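Local coordinates for protein possible HxlR family transcriptional factor (Thermoplasma volcanium, PDB 3DF8) that probably binds DNA and regulates transcription as a two-subunit winged helix-turn-helix protein of the HxlR family, at residues S34-G39 with Y83-K88; K26-L31 with S50-I55; L21-K26 with S61-D66. All blocks are in the same frame, centred on the assembly; numbering follows the deposited sequence. Where two conformers were deposited one is given.

Contact 1 of 3, residues S34-G39 with Y83-K88; sequences SVLGNG and YALTEK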
ATOM      1  N   SER A  34      -0.195  -1.668  10.757  1.00 30.02           N
ATOM      2  CA  SER A  34       0.860  -0.905  11.439  1.00 29.45           C
ATOM      3  C   SER A  34       0.605  -0.768  12.951  1.00 28.34           C
ATOM      4  O   SER A  34       1.518  -0.998  13.794  1.00 29.92           O
ATOM      5  CB  SER A  34       0.947   0.466  10.789  1.00 29.54           C
ATOM      6  OG  SER A  34       1.210   0.337   9.389  1.00 33.14           O
ATOM      7  N   VAL A  35      -0.608  -0.401  13.330  1.00 29.48           N
ATOM      8  CA  VAL A  35      -0.845  -0.165  14.764  0.50 29.47           C
ATOM      9  C   VAL A  35      -0.831  -1.488  15.538  1.00 29.83           C
ATOM     10  O   VAL A  35      -0.466  -1.507  16.698  1.00 29.45           O
ATOM     11  CB  VAL A  35      -2.102   0.711  15.079  0.50 29.52           C
ATOM     12  CG1 VAL A  35      -1.940   2.118  14.501  0.50 29.61           C
ATOM     13  CG2 VAL A  35      -3.417   0.040  14.607  0.50 29.25           C
ATOM     14  N   LEU A  36      -1.221  -2.594  14.886  1.00 29.61           N
ATOM     15  CA  LEU A  36      -1.233  -3.894  15.586  1.00 31.83           C
ATOM     16  C   LEU A  36       0.166  -4.326  16.024  1.00 32.62           C
ATOM     17  O   LEU A  36       0.355  -5.171  16.937  1.00 33.33           O
ATOM     18  CB  LEU A  36      -1.940  -4.967  14.741  1.00 31.76           C
ATOM     19  CG  LEU A  36      -3.460  -5.006  14.841  1.00 34.33           C
ATOM     20  CD1 LEU A  36      -4.073  -5.926  13.813  1.00 33.48           C
ATOM     21  CD2 LEU A  36      -3.929  -5.379  16.271  1.00 33.15           C
ATOM     22  N   GLY A  37       1.164  -3.734  15.382  1.00 32.67           N
ATOM     23  CA  GLY A  37       2.569  -3.965  15.751  1.00 34.43           C
ATOM     24  C   GLY A  37       3.202  -2.896  16.631  1.00 34.47           C
ATOM     25  O   GLY A  37       4.409  -2.925  16.834  1.00 34.99           O
ATOM     26  N   ASN A  38       2.415  -1.936  17.122  1.00 35.53           N
ATOM     27  CA  ASN A  38       2.866  -0.936  18.113  1.00 35.74           C
ATOM     28  C   ASN A  38       2.858  -1.517  19.534  1.00 37.71           C
ATOM     29  O   ASN A  38       2.391  -2.632  19.741  1.00 38.33           O
ATOM     30  CB  ASN A  38       1.900   0.236  18.185  1.00 35.54           C
ATOM     31  CG  ASN A  38       1.974   1.176  16.998  1.00 32.45           C
ATOM     32  OD1 ASN A  38       2.886   1.134  16.169  1.00 31.30           O
ATOM     33  ND2 ASN A  38       1.020   2.077  16.954  1.00 29.32           N
ATOM     34  N   GLY A  39       3.330  -0.751  20.520  1.00 39.07           N
ATOM     35  CA  GLY A  39       3.271  -1.187  21.946  1.00 40.35           C
ATOM     36  C   GLY A  39       3.776  -2.592  22.279  1.00 40.83           C
ATOM     37  O   GLY A  39       4.444  -3.240  21.458  1.00 40.09           O
ATOM     38  N   TYR A  83      -6.241  -8.631  19.826  1.00 29.04           N
ATOM     39  CA  TYR A  83      -5.876  -8.888  18.438  1.00 29.15           C
ATOM     40  C   TYR A  83      -4.354  -8.743  18.324  1.00 29.55           C
ATOM     41  O   TYR A  83      -3.717  -7.967  19.039  1.00 29.25           O
ATOM     42  CB  TYR A  83      -6.598  -7.869  17.520  1.00 29.63           C
ATOM     43  CG  TYR A  83      -8.142  -7.864  17.663  1.00 30.27           C
ATOM     44  CD1 TYR A  83      -8.939  -8.580  16.771  1.00 31.09           C
ATOM     45  CD2 TYR A  83      -8.779  -7.181  18.710  1.00 30.34           C
ATOM     46  CE1 TYR A  83     -10.372  -8.599  16.918  1.00 31.37           C
ATOM     47  CE2 TYR A  83     -10.194  -7.203  18.862  1.00 31.96           C
ATOM     48  CZ  TYR A  83     -10.953  -7.920  17.964  1.00 31.74           C
ATOM     49  OH  TYR A  83     -12.324  -7.929  18.140  1.00 34.84           O
ATOM     50  N   ALA A  84      -3.791  -9.502  17.401  1.00 30.07           N
ATOM     51  CA  ALA A  84      -2.374  -9.456  17.152  1.00 29.00           C
ATOM     52  C   ALA A  84      -2.129  -9.886  15.713  1.00 29.39           C
ATOM     53  O   ALA A  84      -2.915 -10.619  15.104  1.00 28.04           O
ATOM     54  CB  ALA A  84      -1.620 -10.412  18.103  1.00 30.87           C
ATOM     55  N   LEU A  85      -0.997  -9.455  15.189  1.00 27.83           N
ATOM     56  CA  LEU A  85      -0.555  -9.934  13.883  1.00 28.72           C
ATOM     57  C   LEU A  85      -0.070 -11.389  14.002  1.00 28.37           C
ATOM     58  O   LEU A  85       0.589 -11.794  14.993  1.00 29.93           O
ATOM     59  CB  LEU A  85       0.598  -9.057  13.416  1.00 29.13           C
ATOM     60  CG  LEU A  85       0.205  -7.614  13.092  1.00 29.42           C
ATOM     61  CD1 LEU A  85       1.494  -6.890  12.794  1.00 30.83           C
ATOM     62  CD2 LEU A  85      -0.753  -7.560  11.888  1.00 32.79           C
ATOM     63  N   THR A  86      -0.366 -12.174  12.974  1.00 28.05           N
ATOM     64  CA  THR A  86       0.266 -13.478  12.806  1.00 29.08           C
ATOM     65  C   THR A  86       1.693 -13.294  12.279  1.00 28.70           C
ATOM     66  O   THR A  86       2.121 -12.162  11.968  1.00 28.56           O
ATOM     67  CB  THR A  86      -0.518 -14.301  11.769  1.00 28.31           C
ATOM     68  OG1 THR A  86      -0.417 -13.633  10.509  1.00 28.09           O
ATOM     69  CG2 THR A  86      -1.989 -14.504  12.197  1.00 29.71           C
ATOM     70  N   GLU A  87       2.454 -14.389  12.170  1.00 28.48           N
ATOM     71  CA  GLU A  87       3.780 -14.327  11.535  1.00 28.21           C
ATOM     72  C   GLU A  87       3.686 -13.681  10.159  1.00 27.98           C
ATOM     73  O   GLU A  87       4.483 -12.803   9.827  1.00 28.08           O
ATOM     74  CB  GLU A  87       4.396 -15.725  11.403  1.00 28.97           C
ATOM     75  CG  GLU A  87       5.751 -15.690  10.739  1.00 32.03           C
ATOM     76  CD  GLU A  87       6.592 -16.918  11.012  1.00 37.40           C
ATOM     77  OE1 GLU A  87       6.088 -17.895  11.622  1.00 39.68           O
ATOM     78  OE2 GLU A  87       7.773 -16.897  10.605  1.00 40.80           O
ATOM     79  N   LYS A  88       2.695 -14.086   9.368  1.00 26.90           N
ATOM     80  CA  LYS A  88       2.499 -13.436   8.036  1.00 27.64           C
ATOM     81  C   LYS A  88       2.179 -11.941   8.145  1.00 27.48           C
ATOM     82  O   LYS A  88       2.735 -11.138   7.374  1.00 28.05           O
ATOM     83  CB  LYS A  88       1.438 -14.140   7.196  1.00 26.47           C
ATOM     84  CG  LYS A  88       1.840 -15.563   6.732  1.00 29.97           C
ATOM     85  CD  LYS A  88       0.664 -16.212   6.072  1.00 31.77           C
ATOM     86  CE  LYS A  88       1.050 -17.587   5.517  1.00 34.52           C
ATOM     87  NZ  LYS A  88      -0.173 -18.330   5.044  1.00 37.09           N
TER
HETATM   88  O   HOH W   1       0.677  -7.875  16.839  1.00 27.49           O
HETATM   89  O   HOH W   2      -1.772  -6.188  19.264  1.00 37.56           O

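Contact 2 of 3, residues K26-L31 with S50-I55; sequences KKYTML and SSIPGI. With ACT (acetate ion), chain C.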
ATOM      1  N   LYS A  26      -7.448  -1.126   0.621  1.00 31.77           N
ATOM      2  CA  LYS A  26      -8.665  -0.557   1.186  1.00 31.54           C
ATOM      3  C   LYS A  26      -8.320   0.402   2.330  1.00 30.09           C
ATOM      4  O   LYS A  26      -7.362   0.153   3.095  1.00 30.18           O
ATOM      5  CB  LYS A  26      -9.579  -1.668   1.704  1.00 32.58           C
ATOM      6  CG  LYS A  26     -10.189  -2.511   0.615  1.00 32.14           C
ATOM      7  CD  LYS A  26     -11.177  -3.507   1.199  1.00 34.07           C
ATOM      8  CE  LYS A  26     -11.400  -4.648   0.208  1.00 33.53           C
ATOM      9  NZ  LYS A  26     -12.851  -5.010   0.071  1.00 32.24           N
ATOM     10  N   LYS A  27      -9.121   1.465   2.447  1.00 29.46           N
ATOM     11  CA  LYS A  27      -8.887   2.511   3.425  1.00 28.20           C
ATOM     12  C   LYS A  27      -8.635   1.888   4.803  1.00 28.47           C
ATOM     13  O   LYS A  27      -9.401   1.021   5.236  1.00 27.82           O
ATOM     14  CB  LYS A  27     -10.069   3.492   3.480  1.00 28.29           C
ATOM     15  CG  LYS A  27      -9.701   4.751   4.213  1.00 27.35           C
ATOM     16  CD  LYS A  27     -10.794   5.833   4.122  1.00 28.02           C
ATOM     17  CE  LYS A  27     -10.331   7.072   4.875  1.00 32.06           C
ATOM     18  NZ  LYS A  27      -8.872   7.340   4.583  1.00 36.20           N
ATOM     19  N   TYR A  28      -7.558   2.335   5.469  1.00 28.32           N
ATOM     20  CA  TYR A  28      -7.192   1.918   6.836  1.00 28.81           C
ATOM     21  C   TYR A  28      -6.421   0.612   6.990  1.00 28.80           C
ATOM     22  O   TYR A  28      -5.872   0.358   8.049  1.00 29.16           O
ATOM     23  CB  TYR A  28      -8.406   1.911   7.776  1.00 29.50           C
ATOM     24  CG  TYR A  28      -9.098   3.260   7.903  1.00 28.58           C
ATOM     25  CD1 TYR A  28     -10.391   3.437   7.413  1.00 28.14           C
ATOM     26  CD2 TYR A  28      -8.471   4.342   8.547  1.00 29.00           C
ATOM     27  CE1 TYR A  28     -11.026   4.655   7.539  1.00 26.00           C
ATOM     28  CE2 TYR A  28      -9.112   5.556   8.671  1.00 29.83           C
ATOM     29  CZ  TYR A  28     -10.386   5.704   8.170  1.00 28.24           C
ATOM     30  OH  TYR A  28     -11.047   6.902   8.301  1.00 32.25           O
ATOM     31  N   THR A  29      -6.396  -0.232   5.965  1.00 29.70           N
ATOM     32  CA  THR A  29      -5.847  -1.597   6.181  1.00 28.91           C
ATOM     33  C   THR A  29      -4.390  -1.537   6.572  1.00 28.79           C
ATOM     34  O   THR A  29      -3.968  -2.215   7.515  1.00 29.77           O
ATOM     35  CB  THR A  29      -6.068  -2.518   4.967  1.00 28.38           C
ATOM     36  OG1 THR A  29      -7.474  -2.579   4.665  1.00 29.94           O
ATOM     37  CG2 THR A  29      -5.543  -3.970   5.264  1.00 29.10           C
HETATM   38  N   MSE A  30      -3.623  -0.703   5.869  1.00 28.10           N
HETATM   39  CA  MSE A  30      -2.183  -0.595   6.171  1.00 29.83           C
HETATM   40  C   MSE A  30      -1.995   0.009   7.558  1.00 30.09           C
HETATM   41  O   MSE A  30      -1.102  -0.401   8.326  1.00 30.64           O
HETATM   42  CB  MSE A  30      -1.439   0.196   5.094  1.00 28.47           C
HETATM   43  CG  MSE A  30      -1.352  -0.562   3.785  1.00 31.09           C
HETATM   44 SE   MSE A  30      -0.379   0.438   2.406  0.70 33.89          SE
HETATM   45  CE  MSE A  30      -1.967   1.223   1.543  1.00 34.51           C
ATOM     46  N   LEU A  31      -2.849   0.959   7.904  1.00 29.49           N
ATOM     47  CA  LEU A  31      -2.775   1.562   9.248  1.00 29.99           C
ATOM     48  C   LEU A  31      -3.142   0.540  10.333  1.00 30.67           C
ATOM     49  O   LEU A  31      -2.529   0.569  11.411  1.00 29.61           O
ATOM     50  CB  LEU A  31      -3.666   2.768   9.343  1.00 28.61           C
ATOM     51  CG  LEU A  31      -3.193   3.996   8.544  1.00 27.57           C
ATOM     52  CD1 LEU A  31      -4.303   5.072   8.604  1.00 29.53           C
ATOM     53  CD2 LEU A  31      -1.811   4.464   8.999  1.00 32.58           C
ATOM     54  N   SER A  50      -8.888   3.688  18.736  1.00 30.07           N
ATOM     55  CA  SER A  50      -8.387   4.948  19.284  1.00 31.54           C
ATOM     56  C   SER A  50      -7.076   5.385  18.666  1.00 31.04           C
ATOM     57  O   SER A  50      -6.753   6.576  18.660  1.00 30.98           O
ATOM     58  CB  SER A  50      -8.174   4.800  20.781  1.00 31.85           C
ATOM     59  OG  SER A  50      -9.419   4.695  21.435  1.00 35.55           O
ATOM     60  N   SER A  51      -6.323   4.411  18.157  1.00 30.50           N
ATOM     61  CA  SER A  51      -5.008   4.645  17.573  0.50 30.66           C
ATOM     62  C   SER A  51      -5.074   5.070  16.104  1.00 30.93           C
ATOM     63  O   SER A  51      -4.066   5.454  15.525  1.00 31.22           O
ATOM     64  CB  SER A  51      -4.159   3.382  17.688  0.50 30.43           C
ATOM     65  OG  SER A  51      -3.959   3.029  19.040  0.50 30.15           O
ATOM     66  N   ILE A  52      -6.260   4.988  15.491  1.00 30.63           N
ATOM     67  CA  ILE A  52      -6.426   5.374  14.091  1.00 30.93           C
ATOM     68  C   ILE A  52      -7.520   6.441  14.025  1.00 31.45           C
ATOM     69  O   ILE A  52      -8.699   6.105  13.878  1.00 30.76           O
ATOM     70  CB  ILE A  52      -6.766   4.149  13.160  1.00 30.84           C
ATOM     71  CG1 ILE A  52      -5.715   3.049  13.321  1.00 31.83           C
ATOM     72  CG2 ILE A  52      -6.857   4.596  11.698  1.00 33.13           C
ATOM     73  CD1 ILE A  52      -6.088   1.711  12.669  1.00 30.67           C
ATOM     74  N   PRO A  53      -7.103   7.718  13.927  0.50 32.17           N
ATOM     75  CA  PRO A  53      -8.000   8.874  13.884  0.50 32.18           C
ATOM     76  C   PRO A  53      -9.172   8.654  12.930  0.50 32.28           C
ATOM     77  O   PRO A  53      -8.949   8.370  11.751  0.50 32.32           O
ATOM     78  CB  PRO A  53      -7.101   9.978  13.318  0.50 32.32           C
ATOM     79  CG  PRO A  53      -5.755   9.623  13.757  0.50 32.43           C
ATOM     80  CD  PRO A  53      -5.690   8.122  13.779  0.50 31.62           C
ATOM     81  N   GLY A  54     -10.414   8.767  13.408  1.00 32.85           N
ATOM     82  CA  GLY A  54     -11.489   8.739  12.418  1.00 32.55           C
ATOM     83  C   GLY A  54     -12.022   7.419  11.876  1.00 31.92           C
ATOM     84  O   GLY A  54     -13.055   7.427  11.189  1.00 32.11           O
ATOM     85  N   ILE A  55     -11.352   6.289  12.141  1.00 30.84           N
ATOM     86  CA  ILE A  55     -11.889   4.995  11.708  1.00 30.41           C
ATOM     87  C   ILE A  55     -13.195   4.658  12.470  1.00 29.49           C
ATOM     88  O   ILE A  55     -13.262   4.842  13.679  1.00 30.15           O
ATOM     89  CB  ILE A  55     -10.839   3.832  11.872  1.00 29.10           C
ATOM     90  CG1 ILE A  55     -11.244   2.629  11.010  1.00 29.13           C
ATOM     91  CG2 ILE A  55     -10.632   3.453  13.352  1.00 29.74           C
ATOM     92  CD1 ILE A  55     -10.188   1.488  10.857  1.00 31.94           C
TER
HETATM   93  C   ACT C 110      -6.279   5.922   4.396  1.00 56.93           C
HETATM   94  O   ACT C 110      -6.542   6.272   5.574  1.00 56.76           O
HETATM   95  OXT ACT C 110      -6.566   6.758   3.501  1.00 56.96           O
HETATM   96  CH3 ACT C 110      -5.683   4.583   4.071  1.00 55.77           C

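Contact 3 of 3, residues L21-K26 with S61-D66; sequences LHLLGK and SRRIKD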
ATOM      1  N   LEU A  21      -3.398  -7.754  -2.358  1.00 29.65           N
ATOM      2  CA  LEU A  21      -3.148  -6.344  -2.615  1.00 28.31           C
ATOM      3  C   LEU A  21      -4.473  -5.567  -2.528  1.00 28.00           C
ATOM      4  O   LEU A  21      -4.476  -4.449  -2.029  1.00 27.24           O
ATOM      5  CB  LEU A  21      -2.509  -6.150  -4.002  1.00 29.04           C
ATOM      6  CG  LEU A  21      -2.211  -4.711  -4.421  1.00 29.06           C
ATOM      7  CD1 LEU A  21      -1.278  -4.031  -3.431  1.00 30.76           C
ATOM      8  CD2 LEU A  21      -1.627  -4.728  -5.839  1.00 28.18           C
ATOM      9  N   HIS A  22      -5.580  -6.170  -2.987  1.00 28.90           N
ATOM     10  CA  HIS A  22      -6.901  -5.544  -2.943  1.00 30.07           C
ATOM     11  C   HIS A  22      -7.234  -5.140  -1.520  1.00 29.78           C
ATOM     12  O   HIS A  22      -7.588  -3.981  -1.244  1.00 29.81           O
ATOM     13  CB  HIS A  22      -7.977  -6.511  -3.498  1.00 29.57           C
ATOM     14  CG  HIS A  22      -9.376  -5.973  -3.465  1.00 32.86           C
ATOM     15  ND1 HIS A  22      -9.867  -5.131  -4.438  1.00 36.16           N
ATOM     16  CD2 HIS A  22     -10.404  -6.201  -2.613  1.00 34.12           C
ATOM     17  CE1 HIS A  22     -11.134  -4.842  -4.176  1.00 36.42           C
ATOM     18  NE2 HIS A  22     -11.483  -5.473  -3.069  1.00 36.45           N
ATOM     19  N   LEU A  23      -7.103  -6.094  -0.610  1.00 30.25           N
ATOM     20  CA  LEU A  23      -7.402  -5.822   0.807  1.00 30.37           C
ATOM     21  C   LEU A  23      -6.448  -4.765   1.355  1.00 32.08           C
ATOM     22  O   LEU A  23      -6.889  -3.775   1.971  1.00 32.10           O
ATOM     23  CB  LEU A  23      -7.271  -7.103   1.619  1.00 30.65           C
ATOM     24  CG  LEU A  23      -7.366  -6.956   3.145  1.00 30.24           C
ATOM     25  CD1 LEU A  23      -8.635  -6.186   3.610  1.00 33.22           C
ATOM     26  CD2 LEU A  23      -7.265  -8.348   3.796  1.00 30.94           C
ATOM     27  N   LEU A  24      -5.160  -4.965   1.089  1.00 31.13           N
ATOM     28  CA  LEU A  24      -4.137  -4.052   1.591  0.50 32.96           C
ATOM     29  C   LEU A  24      -4.366  -2.601   1.189  1.00 32.52           C
ATOM     30  O   LEU A  24      -4.013  -1.692   1.940  1.00 33.32           O
ATOM     31  CB  LEU A  24      -2.741  -4.527   1.189  0.50 32.98           C
ATOM     32  CG  LEU A  24      -1.913  -5.174   2.305  0.50 35.89           C
ATOM     33  CD1 LEU A  24      -1.175  -4.088   3.057  0.50 35.58           C
ATOM     34  CD2 LEU A  24      -2.716  -6.064   3.276  0.50 34.56           C
ATOM     35  N   GLY A  25      -4.973  -2.396   0.033  1.00 32.78           N
ATOM     36  CA  GLY A  25      -5.256  -1.042  -0.455  1.00 32.77           C
ATOM     37  C   GLY A  25      -6.484  -0.353   0.128  1.00 32.09           C
ATOM     38  O   GLY A  25      -6.560   0.874   0.120  1.00 32.25           O
ATOM     39  N   LYS A  26      -7.448  -1.126   0.621  1.00 31.77           N
ATOM     40  CA  LYS A  26      -8.665  -0.557   1.186  1.00 31.54           C
ATOM     41  C   LYS A  26      -8.320   0.402   2.330  1.00 30.09           C
ATOM     42  O   LYS A  26      -7.362   0.153   3.095  1.00 30.18           O
ATOM     43  CB  LYS A  26      -9.579  -1.668   1.704  1.00 32.58           C
ATOM     44  CG  LYS A  26     -10.189  -2.511   0.615  1.00 32.14           C
ATOM     45  CD  LYS A  26     -11.177  -3.507   1.199  1.00 34.07           C
ATOM     46  CE  LYS A  26     -11.400  -4.648   0.208  1.00 33.53           C
ATOM     47  NZ  LYS A  26     -12.851  -5.010   0.071  1.00 32.24           N
ATOM     48  N   SER A  61     -14.075  -3.296  12.178  1.00 28.67           N
ATOM     49  CA  SER A  61     -14.521  -4.686  12.354  1.00 27.98           C
ATOM     50  C   SER A  61     -14.442  -5.436  11.003  1.00 28.84           C
ATOM     51  O   SER A  61     -13.994  -6.594  10.945  1.00 30.15           O
ATOM     52  CB  SER A  61     -15.958  -4.691  12.901  1.00 28.77           C
ATOM     53  OG  SER A  61     -16.403  -6.026  13.022  1.00 30.82           O
ATOM     54  N   ARG A  62     -14.865  -4.775   9.928  1.00 28.63           N
ATOM     55  CA  ARG A  62     -14.887  -5.386   8.588  0.50 29.99           C
ATOM     56  C   ARG A  62     -13.464  -5.677   8.125  1.00 29.34           C
ATOM     57  O   ARG A  62     -13.188  -6.748   7.571  1.00 29.15           O
ATOM     58  CB  ARG A  62     -15.615  -4.498   7.566  0.50 29.81           C
ATOM     59  CG  ARG A  62     -15.813  -5.170   6.202  0.50 31.40           C
ATOM     60  CD  ARG A  62     -16.533  -4.294   5.172  0.50 31.62           C
ATOM     61  NE  ARG A  62     -15.872  -4.374   3.870  0.50 36.53           N
ATOM     62  CZ  ARG A  62     -16.369  -3.954   2.711  0.50 36.11           C
ATOM     63  NH1 ARG A  62     -17.589  -3.421   2.632  0.50 37.63           N
ATOM     64  NH2 ARG A  62     -15.631  -4.079   1.613  0.50 37.15           N
ATOM     65  N   ARG A  63     -12.552  -4.729   8.367  1.00 28.62           N
ATOM     66  CA  ARG A  63     -11.151  -4.949   7.967  1.00 29.17           C
ATOM     67  C   ARG A  63     -10.447  -6.034   8.795  1.00 28.84           C
ATOM     68  O   ARG A  63      -9.700  -6.868   8.252  1.00 28.65           O
ATOM     69  CB  ARG A  63     -10.312  -3.660   8.050  1.00 29.44           C
ATOM     70  CG  ARG A  63     -10.735  -2.563   7.126  1.00 30.90           C
ATOM     71  CD  ARG A  63     -10.512  -2.831   5.654  1.00 33.16           C
ATOM     72  NE  ARG A  63     -10.695  -1.542   5.021  1.00 37.27           N
ATOM     73  CZ  ARG A  63     -11.883  -1.103   4.596  1.00 37.04           C
ATOM     74  NH1 ARG A  63     -12.954  -1.909   4.649  1.00 37.29           N
ATOM     75  NH2 ARG A  63     -11.998   0.110   4.091  1.00 36.96           N
ATOM     76  N   ILE A  64     -10.754  -6.064  10.092  1.00 29.26           N
ATOM     77  CA  ILE A  64     -10.221  -7.090  10.974  1.00 30.51           C
ATOM     78  C   ILE A  64     -10.701  -8.461  10.477  1.00 30.34           C
ATOM     79  O   ILE A  64      -9.898  -9.385  10.414  1.00 30.98           O
ATOM     80  CB  ILE A  64     -10.600  -6.812  12.450  1.00 30.62           C
ATOM     81  CG1 ILE A  64      -9.647  -5.711  12.972  1.00 30.31           C
ATOM     82  CG2 ILE A  64     -10.490  -8.116  13.293  1.00 31.48           C
ATOM     83  CD1 ILE A  64      -9.810  -5.396  14.480  1.00 32.83           C
ATOM     84  N   LYS A  65     -11.970  -8.589  10.111  1.00 30.75           N
ATOM     85  CA  LYS A  65     -12.460  -9.891   9.639  1.00 30.94           C
ATOM     86  C   LYS A  65     -11.687 -10.302   8.374  1.00 30.64           C
ATOM     87  O   LYS A  65     -11.307 -11.475   8.229  1.00 30.81           O
ATOM     88  CB  LYS A  65     -13.938  -9.819   9.330  1.00 31.13           C
ATOM     89  CG  LYS A  65     -14.464 -11.083   8.707  1.00 33.76           C
ATOM     90  CD  LYS A  65     -15.896 -10.924   8.279  1.00 38.55           C
ATOM     91  CE  LYS A  65     -16.264 -12.074   7.347  1.00 40.18           C
ATOM     92  NZ  LYS A  65     -15.985 -13.366   8.034  1.00 43.76           N
ATOM     93  N   ASP A  66     -11.451  -9.344   7.473  1.00 29.42           N
ATOM     94  CA  ASP A  66     -10.837  -9.693   6.192  1.00 29.50           C
ATOM     95  C   ASP A  66      -9.397 -10.070   6.507  1.00 28.62           C
ATOM     96  O   ASP A  66      -8.829 -10.958   5.859  1.00 28.98           O
ATOM     97  CB  ASP A  66     -10.844  -8.521   5.205  1.00 30.07           C
ATOM     98  CG  ASP A  66     -12.212  -8.218   4.640  1.00 34.15           C
ATOM     99  OD1 ASP A  66     -13.095  -9.109   4.651  1.00 36.32           O
ATOM    100  OD2 ASP A  66     -12.347  -7.063   4.156  1.00 37.95           O
TER

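Contact 1 of 3, residues S34-G39 with Y83-K88
Leu36, on helix 29-36, packs against Tyr83 and Leu85, two residues of strand 81-85 whose neighbour Ala84 has the CA closest to its own. CB and CD1 face Leu85, and CD2 goes to Tyr83. CB rests on CG of Leu85 at 3.8 Å, CD1 leans toward the CD2 methyl of that same leucine, and CD2 lies 3.9 Å from Tyr83 CB and is also close to the carbonyl O of that residue. The Tyr83 ring takes no part, since the side chain leads away beyond CB. CG of Leu85, beside its backbone N (chi1 -68°), is the atom that meets Leu36 CB; beyond it, CD1 comes within 4.1 Å of Gly37 N. Shortening Leu85 to an alanine would probably open a gap beside Leu36 CB and CD1 and take away the methyl next to Gly37 N.

No direct hydrogen bond joins the two backbones, and water takes that role. One molecule donates to Leu36 O at 2.7 Å and accepts from Leu85 N at 2.8 Å. A second donates to Tyr83 O at 2.6 Å, with only a weak, longer bond to Leu36 O. The Leu36 carbonyl is thus tied to the strand through solvent, beside the leucine contacts.

Further out, the turn that follows is fixed by Asn38 N bonding to Val35 O, and the Asn38 side chain bonds to the backbone of Met4 and Arg6 of the second subunit. Val73 of strand 73-77 packs on both leucines, and Met90 of helix 87-108 touches Leu85. Ile48 of helix 45-50 touches Leu36 and Tyr83, so the contact seats the two-stranded hairpin, the wing of this fold, against helix 29-36.

Contact 2 of 3, residues K26-L31 with S50-I55
Ile55 places CG1 over the centre of one face of the Tyr28 ring in a CH-pi contact, 3.8 Å from the ring centroid and only 13° off the normal. The two side chains slide past each other in opposite directions, which carries CD1 of Ile55 back to Tyr28 CB at 3.6 Å. CG1 of Ile55 is anti to its backbone N (chi1 -162°), and this sets it above the ring. On the opposite face, offset toward the rim, sits CG of Lys27, so the tyrosine is sandwiched between aliphatic groups.

The other apolar contacts belong to Ile52. Its CG2 meets Tyr28 CD2 obliquely at 3.5 Å and also touches CD1 of Leu31 at 4.0 Å, while its CD1 lies against the Leu31 backbone carbonyl. At the far end of the ring, Tyr28 OH comes 3.6 Å from Gly54 O, too far to count as a bond.

No hydrogen bond crosses between the two segments. Both backbones make type II turns, Lys26 to Thr29 and Ile52 to Ile55, each closed by a backbone bond (Thr29 N to Lys26 O, 3.1 Å; Ile55 N to Ile52 O, 3.2 Å). An acetate ion, probably from the crystallisation liquor, takes a hydrogen bond from Lys27 NZ to its O at 2.7 Å.

Tyr28 stands at the N-cap position of helix 29-36, and the other turn connects helices 45-50 and 57-69, the link expected inside the helix-turn-helix. Ile32 of the first helix touches both isoleucines, Ile59 of helix 57-69 touches Tyr28, and Leu21 of the second subunit packs on Leu31.

Contact 3 of 3, residues L21-K26 with S61-D66
Lys26, just after helix 21-25, stretches across two arginines of helix 57-69. Its CB lies over one face of the Arg63 guanidinium, 3.3 Å above the plane and offset toward the rim, with NE the closest atom at 3.5 Å. CD passes NH1 of the same group at 4.2 Å. The chain bends at its last torsion (chi4 -136°), and NZ arrives in plane at the edge of the Arg62 guanidinium, 3.3 Å from NH2, the two side chains crossing at about a right angle. Both nitrogens are donors, so nothing bonds there; because Arg62 was deposited in two conformers, this close approach of like charges may hold for one of them alone. The nearest acid is Asp66, whose OD2 is 4.6 Å from Lys26 NZ, beyond salt-bridge range.

Beside these charges, Leu23 makes the apolar part of the contact. It points toward helix 57-69, CG anti to the backbone N (chi1 172°); its CD1 meets Asp66 CB at 3.6 Å. Its other methyl, CD2, sits 3.7 Å from Asp66 O, an atom that also accepts a hydrogen bond from Ser70 OG. Arg63 folds back through a bend at chi2, and its NE donates to the Lys27 carbonyl, a bond that helps fix the guanidinium against Lys26 CB.

The chemistry is that of a lopsided charge balance: two arginines and a lysine lie near one carboxylate, none of them in a salt bridge with it across the contact. Where Arg62 adopts this conformer, the approach of Lys26 NZ to its guanidinium is one of like charges without a bond, and the negative charge of Asp66 may partly offset the repulsion.

The three contacts lie close together in one fold, with helix 29-36 common to contacts 1 and 2. Contacts 2 and 3 have Lys26 in common, their centres are 11 Å apart, and contact 2 is nested in the loop that contact 3 closes; a probable hydrogen bond of 3.0 Å between Thr29 OG1 and Leu23 O also bridges them. Contact 1 lies 14 Å, centre to centre, from each of the others, and meets contact 3 where Tyr83 CE1 packs on Ile64 CG2 at 3.7 Å. Helix 29-36 thus runs from the loop of the helix-turn-helix to the wing. The acetate at contact 2 marks no known site, and all three contacts touch the second subunit.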